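Local structure of lectin (Pleurotus ostreatus, 6T0Q) at residues A237-Y242 with A342-G347. The protein binds galactose-type sugars such as N-acetyl-D-galactosamine, probably through sites built around bound calcium ions. Residues are numbered along the deposited sequence; the frame is centred on the assembly and turned at random.
Sequences AADDRY and APWGAG. With CA (calcium ion), chain G.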
ATOM      1  N   ALA A 237      -0.498 -19.795 -17.361  1.00 20.04           N
ATOM      2  CA  ALA A 237      -0.006 -20.419 -18.584  1.00 22.05           C
ATOM      3  C   ALA A 237       0.248 -19.323 -19.610  1.00 23.17           C
ATOM      4  O   ALA A 237      -0.325 -18.234 -19.526  1.00 20.61           O
ATOM      5  CB  ALA A 237      -0.996 -21.456 -19.139  1.00 17.34           C
ATOM      6  N   ALA A 238       1.107 -19.619 -20.589  1.00 21.45           N
ATOM      7  CA  ALA A 238       1.433 -18.636 -21.615  1.00 19.09           C
ATOM      8  C   ALA A 238       1.793 -19.323 -22.923  1.00 24.09           C
ATOM      9  O   ALA A 238       2.331 -20.433 -22.937  1.00 23.88           O
ATOM     10  CB  ALA A 238       2.596 -17.722 -21.196  1.00 17.47           C
ATOM     11  N   ASP A 239       1.488 -18.633 -24.019  1.00 18.72           N
ATOM     12  CA  ASP A 239       1.960 -18.962 -25.360  1.00 20.33           C
ATOM     13  C   ASP A 239       2.927 -17.847 -25.752  1.00 23.08           C
ATOM     14  O   ASP A 239       2.485 -16.733 -26.051  1.00 25.57           O
ATOM     15  CB  ASP A 239       0.774 -19.040 -26.328  1.00 20.49           C
ATOM     16  CG  ASP A 239       1.165 -19.510 -27.729  1.00 24.50           C
ATOM     17  OD1 ASP A 239       2.370 -19.584 -28.043  1.00 25.84           O
ATOM     18  OD2 ASP A 239       0.247 -19.822 -28.517  1.00 25.07           O
ATOM     19  N   ASP A 240       4.237 -18.119 -25.762  1.00 26.59           N
ATOM     20  CA  ASP A 240       4.882 -19.435 -25.667  1.00 25.64           C
ATOM     21  C   ASP A 240       5.398 -19.843 -24.288  1.00 21.95           C
ATOM     22  O   ASP A 240       5.509 -21.032 -24.000  1.00 24.42           O
ATOM     23  CB  ASP A 240       6.081 -19.476 -26.626  1.00 25.77           C
ATOM     24  CG  ASP A 240       5.688 -19.846 -28.032  1.00 32.14           C
ATOM     25  OD1 ASP A 240       5.442 -21.046 -28.273  1.00 33.05           O
ATOM     26  OD2 ASP A 240       5.601 -18.938 -28.885  1.00 30.01           O
ATOM     27  N   ARG A 241       5.778 -18.867 -23.466  1.00 19.92           N
ATOM     28  CA  ARG A 241       6.438 -19.159 -22.197  1.00 22.23           C
ATOM     29  C   ARG A 241       6.346 -17.924 -21.310  1.00 22.60           C
ATOM     30  O   ARG A 241       6.023 -16.832 -21.776  1.00 22.05           O
ATOM     31  CB  ARG A 241       7.905 -19.562 -22.411  1.00 26.57           C
ATOM     32  CG  ARG A 241       8.744 -18.459 -23.070  1.00 31.31           C
ATOM     33  CD  ARG A 241      10.233 -18.817 -23.141  1.00 38.81           C
ATOM     34  NE  ARG A 241      10.461 -20.063 -23.872  1.00 51.46           N
ATOM     35  CZ  ARG A 241      10.856 -21.205 -23.312  1.00 59.51           C
ATOM     36  NH1 ARG A 241      11.082 -21.270 -22.004  1.00 57.73           N
ATOM     37  NH2 ARG A 241      11.027 -22.289 -24.063  1.00 61.35           N
ATOM     38  N   TYR A 242       6.664 -18.105 -20.027  1.00 21.30           N
ATOM     39  CA  TYR A 242       6.586 -17.012 -19.062  1.00 23.90           C
ATOM     40  C   TYR A 242       7.599 -17.254 -17.957  1.00 27.64           C
ATOM     41  O   TYR A 242       8.009 -18.387 -17.698  1.00 25.50           O
ATOM     42  CB  TYR A 242       5.187 -16.891 -18.427  1.00 21.51           C
ATOM     43  CG  TYR A 242       4.937 -18.037 -17.474  1.00 24.42           C
ATOM     44  CD1 TYR A 242       5.304 -17.953 -16.137  1.00 22.89           C
ATOM     45  CD2 TYR A 242       4.396 -19.232 -17.931  1.00 23.72           C
ATOM     46  CE1 TYR A 242       5.128 -19.026 -15.273  1.00 23.44           C
ATOM     47  CE2 TYR A 242       4.199 -20.309 -17.073  1.00 23.85           C
ATOM     48  CZ  TYR A 242       4.570 -20.197 -15.749  1.00 24.65           C
ATOM     49  OH  TYR A 242       4.396 -21.260 -14.895  1.00 23.59           O
ATOM     50  N   ALA A 342     -10.419 -19.733 -29.334  1.00 19.31           N
ATOM     51  CA  ALA A 342      -9.388 -20.174 -30.260  1.00 20.19           C
ATOM     52  C   ALA A 342      -8.212 -19.195 -30.228  1.00 25.99           C
ATOM     53  O   ALA A 342      -8.395 -18.002 -29.966  1.00 22.18           O
ATOM     54  CB  ALA A 342      -9.965 -20.260 -31.678  1.00 17.31           C
ATOM     55  N   PRO A 343      -6.988 -19.665 -30.500  1.00 23.54           N
ATOM     56  CA  PRO A 343      -6.661 -21.039 -30.890  1.00 26.04           C
ATOM     57  C   PRO A 343      -6.438 -21.980 -29.712  1.00 21.54           C
ATOM     58  O   PRO A 343      -6.342 -23.177 -29.944  1.00 30.29           O
ATOM     59  CB  PRO A 343      -5.360 -20.866 -31.686  1.00 28.78           C
ATOM     60  CG  PRO A 343      -4.692 -19.711 -30.986  1.00 29.05           C
ATOM     61  CD  PRO A 343      -5.821 -18.768 -30.633  1.00 23.77           C
ATOM     62  N   TRP A 344      -6.377 -21.465 -28.478  1.00 20.04           N
ATOM     63  CA  TRP A 344      -6.022 -22.329 -27.353  1.00 22.56           C
ATOM     64  C   TRP A 344      -7.194 -23.183 -26.877  1.00 27.44           C
ATOM     65  O   TRP A 344      -6.978 -24.300 -26.394  1.00 27.23           O
ATOM     66  CB  TRP A 344      -5.470 -21.486 -26.207  1.00 19.32           C
ATOM     67  CG  TRP A 344      -4.397 -20.556 -26.709  1.00 25.62           C
ATOM     68  CD1 TRP A 344      -3.141 -20.903 -27.119  1.00 24.52           C
ATOM     69  CD2 TRP A 344      -4.504 -19.139 -26.896  1.00 22.20           C
ATOM     70  NE1 TRP A 344      -2.451 -19.786 -27.535  1.00 25.29           N
ATOM     71  CE2 TRP A 344      -3.262 -18.690 -27.405  1.00 23.23           C
ATOM     72  CE3 TRP A 344      -5.524 -18.204 -26.676  1.00 19.99           C
ATOM     73  CZ2 TRP A 344      -3.014 -17.345 -27.696  1.00 25.31           C
ATOM     74  CZ3 TRP A 344      -5.271 -16.863 -26.955  1.00 22.08           C
ATOM     75  CH2 TRP A 344      -4.023 -16.446 -27.457  1.00 23.53           C
ATOM     76  N   GLY A 345      -8.423 -22.694 -26.994  1.00 20.62           N
ATOM     77  CA  GLY A 345      -9.540 -23.525 -26.571  1.00 18.30           C
ATOM     78  C   GLY A 345      -9.676 -23.606 -25.054  1.00 21.08           C
ATOM     79  O   GLY A 345      -9.025 -22.891 -24.289  1.00 20.51           O
ATOM     80  N   ALA A 346     -10.541 -24.523 -24.624  1.00 19.60           N
ATOM     81  CA  ALA A 346     -10.885 -24.658 -23.212  1.00 19.05           C
ATOM     82  C   ALA A 346     -10.254 -25.875 -22.544  1.00 22.14           C
ATOM     83  O   ALA A 346     -10.552 -26.140 -21.374  1.00 21.88           O
ATOM     84  CB  ALA A 346     -12.414 -24.719 -23.050  1.00 27.94           C
ATOM     85  N   GLY A 347      -9.402 -26.627 -23.250  1.00 22.00           N
ATOM     86  CA  GLY A 347      -8.869 -27.885 -22.748  1.00 25.42           C
ATOM     87  C   GLY A 347      -7.647 -27.822 -21.846  1.00 26.98           C
ATOM     88  O   GLY A 347      -7.069 -28.873 -21.554  1.00 25.80           O
TER
HETATM   89 CA    CA G 404       3.344 -18.253 -30.012  1.00 31.38          CA
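Two groups hold Asp-239 OD2: it accepts a hydrogen bond from Trp-344 NE1 and is also hydrogen-bonded to a glycerol, probably from the crystallisation liquor. The bond from Trp-344 NE1 to Asp-239 OD2 measures 2.9 Å, and its N-H...O angle of 178° makes it essentially straight. OD2 lies in the indole plane and receives the N-H on its anti lone pair, while carboxylate and ring planes stand 79° apart. Asp-239 CG is anti to the backbone N (chi1 -175°), which carries the carboxylate out between tryptophan and metal. Its other oxygen, OD1, binds the calcium ion at 2.6 Å, as does Asp-240 OD2. Trp-344 is thus a second-shell residue, and its straight bond probably helps fix the rotation of the metal-binding carboxylate. A cis peptide joins Asp-239 to Asp-240, a DcisD motif as in calcium-dependent PA14-type lectins; Asn-281, Gly-283 and Pro-285 complete the site, and Gly-283 also binds N-acetyl-D-galactosamine, consistent with a sugar-binding role. Trp-200 stacks with the indole. The contact ties the loop following strand 331-338 to the turn between strands 229-239 and 241-246, where Asp-240 and Arg-241 form a classic beta bulge opposite Thr-280 of strand 273-281.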